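Local coordinates for P35 antigen (Borrelia burgdorferi, PDB 4ALY), which is an outer surface lipoprotein of the Lyme disease spirochaete that is critical for infection after a tick bite, at residues R163-E168 with D246-K251; G150-K155 with D226-Y231. All coordinates share one frame; numbering follows the deposited sequence.

Overall arrangement
Interactions 1 and 2 illustrate how neighbouring helix contacts can be tied together: their centres lie about 11 Å apart, on the same side of the chain's centre. In interaction 1 helix 241-250 packs on the start of helix 163-189; in interaction 2 helix 143-157 crosses helix 200-233. The two touch through Lys-251 and Thr-247 on Glu-230 and Leu-227: a salt bridge joins Lys-251 NZ to Glu-230 OE2 at 2.8 Å, and Thr-247 OG1 rests 3.7 Å from Leu-227 CD1. A further touch brings Val-166 CG2 to 3.9 Å from Leu-153 O. Along the sequence the segments alternate. Interaction 1 also adjoins a sulfate ion, probably from the crystallisation liquor, held by Arg-249.

Interaction 1: residues R163-E168 with D246-K251; sequences RGLVKE and DTLRSK
Arg-249 NH2 and Glu-168 OE2 form the polar link across this contact, a long salt bridge of 3.9 Å. OE2 lies at the edge of the guanidinium, in its plane, although the carboxylate and guanidinium planes are turned 45° apart. Outside the segments, NE of Arg-249 bonds to Asn-252 O, its strongest partner, while the charge is met by a sulfate ion, through a salt bridge from NH1, and, at longer range, by Glu-168. Over one face of the guanidinium sit the methyls of Leu-165: CD1 comes within 3.4 Å of Arg-249 NH2, and CD2 lies toward the rim, 4.0 Å above the plane.

The apolar half of the contact is a tip-to-tip meeting of two leucines. Leu-165 holds CG anti to its backbone N (chi1 179°), as does Leu-248, and CG of Leu-165 reaches CD2 of Leu-248 at 3.8 Å. More loosely, Val-166 CG2 lies 4.4 Å from Leu-248 CD2. Leu-156 of helix 143-157 extends this buried layer, and Phe-257 flanks Leu-165. The axes of the local segments approach to 10.8 Å and cross at 36°; the arrangement is ordinary helix-on-helix packing, an apolar core bordered by charged side chains, in the all-helical fold of this Borrelia Bbcrasp-1-domain protein.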
ATOM      1  N   ARG A 163     -15.003  -8.953  -8.918  1.00 18.24           N
ATOM      2  CA  ARG A 163     -14.079  -9.315  -7.832  1.00 18.35           C
ATOM      3  C   ARG A 163     -12.622  -9.063  -8.218  1.00 19.47           C
ATOM      4  O   ARG A 163     -11.796  -8.681  -7.358  1.00 20.30           O
ATOM      5  CB  ARG A 163     -14.282 -10.770  -7.436  1.00 17.64           C
ATOM      6  CG  ARG A 163     -13.253 -11.346  -6.483  1.00 16.95           C
ATOM      7  CD  ARG A 163     -13.735 -12.622  -5.856  1.00 15.80           C
ATOM      8  NE  ARG A 163     -15.157 -12.609  -5.509  1.00 17.30           N
ATOM      9  CZ  ARG A 163     -15.920 -13.725  -5.534  1.00 17.92           C
ATOM     10  NH1 ARG A 163     -15.394 -14.884  -5.868  1.00 18.06           N
ATOM     11  NH2 ARG A 163     -17.191 -13.707  -5.228  1.00 17.42           N
ATOM     12  N   GLY A 164     -12.296  -9.210  -9.504  1.00 19.90           N
ATOM     13  CA  GLY A 164     -10.907  -9.015  -9.970  1.00 17.46           C
ATOM     14  C   GLY A 164     -10.437  -7.614  -9.659  1.00 18.49           C
ATOM     15  O   GLY A 164      -9.320  -7.403  -9.108  1.00 20.61           O
ATOM     16  N   LEU A 165     -11.289  -6.628  -9.973  1.00 16.59           N
ATOM     17  CA  LEU A 165     -10.877  -5.245  -9.768  1.00 14.99           C
ATOM     18  C   LEU A 165     -10.654  -4.885  -8.259  1.00 14.23           C
ATOM     19  O   LEU A 165      -9.701  -4.130  -7.935  1.00 13.54           O
ATOM     20  CB  LEU A 165     -11.870  -4.344 -10.406  1.00 14.45           C
ATOM     21  CG  LEU A 165     -11.577  -2.871 -10.262  1.00 13.03           C
ATOM     22  CD1 LEU A 165     -10.246  -2.502 -10.944  1.00 12.92           C
ATOM     23  CD2 LEU A 165     -12.763  -2.184 -10.925  1.00 12.35           C
ATOM     24  N   VAL A 166     -11.463  -5.509  -7.384  1.00 12.70           N
ATOM     25  CA  VAL A 166     -11.314  -5.438  -5.917  1.00 13.82           C
ATOM     26  C   VAL A 166      -9.978  -5.889  -5.408  1.00 15.06           C
ATOM     27  O   VAL A 166      -9.279  -5.141  -4.736  1.00 16.71           O
ATOM     28  CB  VAL A 166     -12.446  -6.175  -5.181  1.00 12.95           C
ATOM     29  CG1 VAL A 166     -12.144  -6.266  -3.691  1.00 12.15           C
ATOM     30  CG2 VAL A 166     -13.770  -5.466  -5.460  1.00 12.27           C
ATOM     31  N   LYS A 167      -9.607  -7.095  -5.789  1.00 16.95           N
ATOM     32  CA  LYS A 167      -8.299  -7.654  -5.545  1.00 18.55           C
ATOM     33  C   LYS A 167      -7.206  -6.695  -6.101  1.00 20.78           C
ATOM     34  O   LYS A 167      -6.380  -6.182  -5.330  1.00 22.78           O
ATOM     35  CB  LYS A 167      -8.266  -9.064  -6.171  1.00 18.24           C
ATOM     36  CG  LYS A 167      -7.001  -9.836  -5.951  1.00 18.82           C
ATOM     37  CD  LYS A 167      -6.007  -9.525  -7.050  1.00 19.97           C
ATOM     38  CE  LYS A 167      -4.668 -10.188  -6.732  1.00 20.28           C
ATOM     39  NZ  LYS A 167      -3.602  -9.428  -7.451  1.00 18.56           N
ATOM     40  N   GLU A 168      -7.246  -6.397  -7.406  1.00 21.72           N
ATOM     41  CA  GLU A 168      -6.226  -5.553  -8.071  1.00 21.88           C
ATOM     42  C   GLU A 168      -6.057  -4.268  -7.199  1.00 19.80           C
ATOM     43  O   GLU A 168      -4.951  -3.907  -6.759  1.00 19.27           O
ATOM     44  CB  GLU A 168      -6.767  -5.189  -9.479  1.00 26.73           C
ATOM     45  CG  GLU A 168      -5.900  -5.135 -10.751  1.00 32.94           C
ATOM     46  CD  GLU A 168      -6.739  -5.385 -12.051  1.00 40.50           C
ATOM     47  OE1 GLU A 168      -7.165  -6.569 -12.281  1.00 44.26           O
ATOM     48  OE2 GLU A 168      -7.001  -4.426 -12.869  1.00 44.10           O
ATOM     49  N   ASP A 246     -18.322   0.833 -11.905  1.00 21.11           N
ATOM     50  CA  ASP A 246     -17.778   1.942 -12.696  1.00 24.32           C
ATOM     51  C   ASP A 246     -17.124   2.997 -11.880  1.00 23.66           C
ATOM     52  O   ASP A 246     -16.130   3.584 -12.317  1.00 25.92           O
ATOM     53  CB  ASP A 246     -18.831   2.622 -13.565  1.00 26.83           C
ATOM     54  CG  ASP A 246     -19.397   1.678 -14.605  1.00 31.21           C
ATOM     55  OD1 ASP A 246     -18.649   0.752 -15.063  1.00 26.88           O
ATOM     56  OD2 ASP A 246     -20.603   1.846 -14.914  1.00 34.21           O
ATOM     57  N   THR A 247     -17.662   3.281 -10.710  1.00 22.59           N
ATOM     58  CA  THR A 247     -16.983   4.285  -9.930  1.00 22.92           C
ATOM     59  C   THR A 247     -15.649   3.887  -9.338  1.00 21.91           C
ATOM     60  O   THR A 247     -14.718   4.679  -9.374  1.00 25.85           O
ATOM     61  CB  THR A 247     -17.896   5.131  -9.046  1.00 23.35           C
ATOM     62  OG1 THR A 247     -17.299   5.304  -7.760  1.00 24.32           O
ATOM     63  CG2 THR A 247     -19.229   4.593  -8.994  1.00 20.27           C
ATOM     64  N   LEU A 248     -15.511   2.643  -8.912  1.00 20.93           N
ATOM     65  CA  LEU A 248     -14.197   2.116  -8.546  1.00 19.53           C
ATOM     66  C   LEU A 248     -13.160   2.202  -9.700  1.00 20.39           C
ATOM     67  O   LEU A 248     -12.007   2.622  -9.480  1.00 21.84           O
ATOM     68  CB  LEU A 248     -14.341   0.671  -8.023  1.00 17.62           C
ATOM     69  CG  LEU A 248     -13.013  -0.007  -7.504  1.00 17.80           C
ATOM     70  CD1 LEU A 248     -12.339   0.888  -6.426  1.00 15.93           C
ATOM     71  CD2 LEU A 248     -13.146  -1.470  -7.066  1.00 14.40           C
ATOM     72  N   ARG A 249     -13.566   1.771 -10.903  1.00 22.06           N
ATOM     73  CA  ARG A 249     -12.806   1.830 -12.173  1.00 23.51           C
ATOM     74  C   ARG A 249     -12.346   3.246 -12.506  1.00 24.73           C
ATOM     75  O   ARG A 249     -11.237   3.450 -12.937  1.00 27.84           O
ATOM     76  CB  ARG A 249     -13.744   1.404 -13.308  1.00 26.61           C
ATOM     77  CG  ARG A 249     -13.185   0.688 -14.546  1.00 25.28           C
ATOM     78  CD  ARG A 249     -11.743   0.957 -14.859  1.00 24.39           C
ATOM     79  NE  ARG A 249     -10.744  -0.105 -14.548  1.00 27.88           N
ATOM     80  CZ  ARG A 249     -10.918  -1.423 -14.583  1.00 25.93           C
ATOM     81  NH1 ARG A 249     -12.076  -1.944 -14.892  1.00 30.29           N
ATOM     82  NH2 ARG A 249      -9.923  -2.225 -14.313  1.00 26.13           N
ATOM     83  N   SER A 250     -13.168   4.249 -12.280  1.00 23.63           N
ATOM     84  CA  SER A 250     -12.744   5.582 -12.672  1.00 25.67           C
ATOM     85  C   SER A 250     -11.437   6.069 -12.011  1.00 27.32           C
ATOM     86  O   SER A 250     -10.690   6.883 -12.588  1.00 27.96           O
ATOM     87  CB  SER A 250     -13.912   6.588 -12.517  1.00 24.90           C
ATOM     88  OG  SER A 250     -14.389   6.611 -11.201  1.00 25.32           O
ATOM     89  N   LYS A 251     -11.148   5.557 -10.812  1.00 30.23           N
ATOM     90  CA  LYS A 251      -9.943   5.931 -10.062  1.00 27.09           C
ATOM     91  C   LYS A 251      -8.881   4.865 -10.209  1.00 26.15           C
ATOM     92  O   LYS A 251      -7.786   4.963  -9.632  1.00 27.93           O
ATOM     93  CB  LYS A 251     -10.283   6.119  -8.580  1.00 30.09           C
ATOM     94  CG  LYS A 251     -11.394   7.127  -8.352  1.00 35.77           C
ATOM     95  CD  LYS A 251     -12.402   6.577  -7.345  1.00 48.96           C
ATOM     96  CE  LYS A 251     -13.564   7.540  -7.068  1.00 51.04           C
ATOM     97  NZ  LYS A 251     -13.179   8.981  -7.034  1.00 47.61           N
TER

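Interaction 2: residues G150-K155 with D226-Y231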
ATOM      1  N   GLY A 150     -14.200  -1.621   3.176  1.00 15.90           N
ATOM      2  CA  GLY A 150     -14.462  -3.016   3.103  1.00 15.28           C
ATOM      3  C   GLY A 150     -15.890  -3.423   2.922  1.00 16.92           C
ATOM      4  O   GLY A 150     -16.123  -4.462   2.284  1.00 20.37           O
ATOM      5  N   GLN A 151     -16.843  -2.687   3.511  1.00 15.57           N
ATOM      6  CA  GLN A 151     -18.274  -2.970   3.344  1.00 16.41           C
ATOM      7  C   GLN A 151     -18.759  -2.617   1.913  1.00 17.54           C
ATOM      8  O   GLN A 151     -19.662  -3.270   1.328  1.00 17.17           O
ATOM      9  CB  GLN A 151     -19.139  -2.246   4.399  1.00 17.58           C
ATOM     10  CG  GLN A 151     -18.908  -2.731   5.840  1.00 20.70           C
ATOM     11  CD  GLN A 151     -19.186  -4.244   6.033  1.00 25.57           C
ATOM     12  OE1 GLN A 151     -18.240  -5.139   6.095  1.00 23.55           O
ATOM     13  NE2 GLN A 151     -20.503  -4.561   6.118  1.00 24.10           N
ATOM     14  N   ILE A 152     -18.156  -1.579   1.350  1.00 16.05           N
ATOM     15  CA  ILE A 152     -18.484  -1.163   0.028  1.00 15.10           C
ATOM     16  C   ILE A 152     -17.881  -2.163  -0.993  1.00 15.67           C
ATOM     17  O   ILE A 152     -18.532  -2.556  -1.951  1.00 14.12           O
ATOM     18  CB  ILE A 152     -17.909   0.237  -0.141  1.00 14.92           C
ATOM     19  CG1 ILE A 152     -18.635   1.228   0.828  1.00 14.75           C
ATOM     20  CG2 ILE A 152     -17.849   0.686  -1.591  1.00 12.52           C
ATOM     21  CD1 ILE A 152     -17.915   2.559   0.856  1.00 14.14           C
ATOM     22  N   LEU A 153     -16.625  -2.551  -0.780  1.00 15.48           N
ATOM     23  CA  LEU A 153     -15.915  -3.404  -1.706  1.00 14.68           C
ATOM     24  C   LEU A 153     -16.471  -4.824  -1.640  1.00 15.35           C
ATOM     25  O   LEU A 153     -16.364  -5.543  -2.596  1.00 17.28           O
ATOM     26  CB  LEU A 153     -14.414  -3.412  -1.425  1.00 13.51           C
ATOM     27  CG  LEU A 153     -13.597  -2.155  -1.747  1.00 12.59           C
ATOM     28  CD1 LEU A 153     -12.112  -2.355  -1.440  1.00 11.61           C
ATOM     29  CD2 LEU A 153     -13.811  -1.583  -3.143  1.00 11.36           C
ATOM     30  N   SER A 154     -17.091  -5.201  -0.534  1.00 15.65           N
ATOM     31  CA  SER A 154     -17.711  -6.494  -0.392  1.00 15.11           C
ATOM     32  C   SER A 154     -18.934  -6.539  -1.285  1.00 16.81           C
ATOM     33  O   SER A 154     -19.391  -7.638  -1.668  1.00 18.85           O
ATOM     34  CB  SER A 154     -18.239  -6.660   1.022  1.00 15.30           C
ATOM     35  OG  SER A 154     -17.233  -7.075   1.896  1.00 15.43           O
ATOM     36  N   LYS A 155     -19.509  -5.386  -1.596  1.00 16.37           N
ATOM     37  CA  LYS A 155     -20.709  -5.417  -2.429  1.00 17.57           C
ATOM     38  C   LYS A 155     -20.268  -5.828  -3.835  1.00 17.96           C
ATOM     39  O   LYS A 155     -20.951  -6.627  -4.461  1.00 17.04           O
ATOM     40  CB  LYS A 155     -21.451  -4.102  -2.415  1.00 18.82           C
ATOM     41  CG  LYS A 155     -22.158  -3.838  -1.088  1.00 22.39           C
ATOM     42  CD  LYS A 155     -23.175  -2.732  -1.274  1.00 27.52           C
ATOM     43  CE  LYS A 155     -24.331  -2.914  -0.307  1.00 32.54           C
ATOM     44  NZ  LYS A 155     -25.029  -1.616  -0.201  1.00 31.05           N
ATOM     45  N   ASP A 226     -12.765   9.260  -1.054  1.00 19.39           N
ATOM     46  CA  ASP A 226     -13.771   9.814  -1.979  1.00 21.72           C
ATOM     47  C   ASP A 226     -14.785   8.755  -2.342  1.00 21.57           C
ATOM     48  O   ASP A 226     -15.997   9.051  -2.509  1.00 19.22           O
ATOM     49  CB  ASP A 226     -13.163  10.430  -3.261  1.00 22.16           C
ATOM     50  CG  ASP A 226     -12.278  11.650  -2.979  1.00 23.03           C
ATOM     51  OD1 ASP A 226     -12.481  12.385  -1.996  1.00 23.77           O
ATOM     52  OD2 ASP A 226     -11.358  11.899  -3.749  1.00 26.40           O
ATOM     53  N   LEU A 227     -14.288   7.516  -2.426  1.00 21.51           N
ATOM     54  CA  LEU A 227     -15.146   6.389  -2.767  1.00 20.87           C
ATOM     55  C   LEU A 227     -16.176   6.217  -1.634  1.00 20.05           C
ATOM     56  O   LEU A 227     -17.367   6.095  -1.908  1.00 21.78           O
ATOM     57  CB  LEU A 227     -14.320   5.115  -2.968  1.00 22.48           C
ATOM     58  CG  LEU A 227     -15.260   3.909  -3.186  1.00 25.15           C
ATOM     59  CD1 LEU A 227     -16.150   4.181  -4.431  1.00 23.43           C
ATOM     60  CD2 LEU A 227     -14.494   2.581  -3.242  1.00 21.59           C
ATOM     61  N   ILE A 228     -15.716   6.248  -0.383  1.00 18.12           N
ATOM     62  CA  ILE A 228     -16.554   6.156   0.801  1.00 17.82           C
ATOM     63  C   ILE A 228     -17.599   7.293   0.758  1.00 20.47           C
ATOM     64  O   ILE A 228     -18.801   7.041   0.973  1.00 21.58           O
ATOM     65  CB  ILE A 228     -15.663   6.252   2.085  1.00 17.80           C
ATOM     66  CG1 ILE A 228     -14.788   4.977   2.279  1.00 16.68           C
ATOM     67  CG2 ILE A 228     -16.466   6.611   3.358  1.00 17.56           C
ATOM     68  CD1 ILE A 228     -13.941   4.986   3.578  1.00 15.32           C
ATOM     69  N   ASP A 229     -17.167   8.526   0.461  1.00 20.73           N
ATOM     70  CA  ASP A 229     -18.114   9.674   0.378  1.00 22.97           C
ATOM     71  C   ASP A 229     -19.076   9.493  -0.755  1.00 23.34           C
ATOM     72  O   ASP A 229     -20.239   9.639  -0.520  1.00 27.70           O
ATOM     73  CB  ASP A 229     -17.424  11.062   0.215  1.00 22.54           C
ATOM     74  CG  ASP A 229     -16.522  11.414   1.395  1.00 24.25           C
ATOM     75  OD1 ASP A 229     -16.842  11.077   2.565  1.00 25.62           O
ATOM     76  OD2 ASP A 229     -15.473  12.037   1.166  1.00 28.02           O
ATOM     77  N   GLU A 230     -18.610   9.191  -1.977  1.00 23.53           N
ATOM     78  CA  GLU A 230     -19.511   8.996  -3.117  1.00 24.98           C
ATOM     79  C   GLU A 230     -20.524   7.910  -2.781  1.00 26.06           C
ATOM     80  O   GLU A 230     -21.712   8.100  -2.970  1.00 27.13           O
ATOM     81  CB  GLU A 230     -18.720   8.672  -4.390  1.00 29.80           C
ATOM     82  CG  GLU A 230     -17.633   9.721  -4.689  1.00 31.49           C
ATOM     83  CD  GLU A 230     -16.475   9.239  -5.584  1.00 37.33           C
ATOM     84  OE1 GLU A 230     -16.529   8.144  -6.198  1.00 39.70           O
ATOM     85  OE2 GLU A 230     -15.475   9.982  -5.690  1.00 40.85           O
ATOM     86  N   TYR A 231     -20.078   6.801  -2.189  1.00 25.99           N
ATOM     87  CA  TYR A 231     -21.005   5.767  -1.776  1.00 25.58           C
ATOM     88  C   TYR A 231     -22.075   6.264  -0.780  1.00 29.05           C
ATOM     89  O   TYR A 231     -23.301   6.140  -1.056  1.00 28.03           O
ATOM     90  CB  TYR A 231     -20.245   4.557  -1.259  1.00 23.63           C
ATOM     91  CG  TYR A 231     -21.137   3.433  -0.779  1.00 22.76           C
ATOM     92  CD1 TYR A 231     -21.566   3.365   0.578  1.00 24.01           C
ATOM     93  CD2 TYR A 231     -21.539   2.433  -1.655  1.00 19.85           C
ATOM     94  CE1 TYR A 231     -22.369   2.327   1.033  1.00 22.57           C
ATOM     95  CE2 TYR A 231     -22.349   1.402  -1.231  1.00 20.32           C
ATOM     96  CZ  TYR A 231     -22.750   1.339   0.099  1.00 23.37           C
ATOM     97  OH  TYR A 231     -23.540   0.288   0.475  1.00 23.57           O
TER
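The Tyr-231 ring carries Ile-152 on one face and meets the amino group of Lys-155 at its edge. CG1 of Ile-152 stands 3.7 Å from the centroid of the Tyr-231 ring and 14° off its normal, a CH-pi contact made over the face though shifted a little toward the rim. CD1 of Ile-152 continues back to the root of the ring, 3.7 Å from CB of Tyr-231, as the two side chains slide past each other in opposite directions. The tyrosine places CG anti to its backbone N (chi1 179°), beside the carbonyl carbon.

At the phenolic end, NZ of Lys-155 donates a hydrogen bond to OH of Tyr-231 at a modelled 2.5 Å, a length too short to be read closely. Beyond CG the lysine chain is extended, and it crosses the tyrosine side chain at about a right angle. Gln-238, in the short helix 235-239, accepts from Lys-155 NZ through its O and gives NE2 to Tyr-231 O.

Away from the ring, Leu-227 CD2 lies 4.2 Å from Ile-152 CG2, and Ile-152 CD1 packs 3.8 Å from Ile-228 CA. The local helix axes cross steeply, at 72°. Helix 241-250 borders this crossing through Leu-244, which touches Ile-152 and Lys-155, and through Leu-248 on Leu-153, while helix 106-110 packs against Leu-153 with Ile-109.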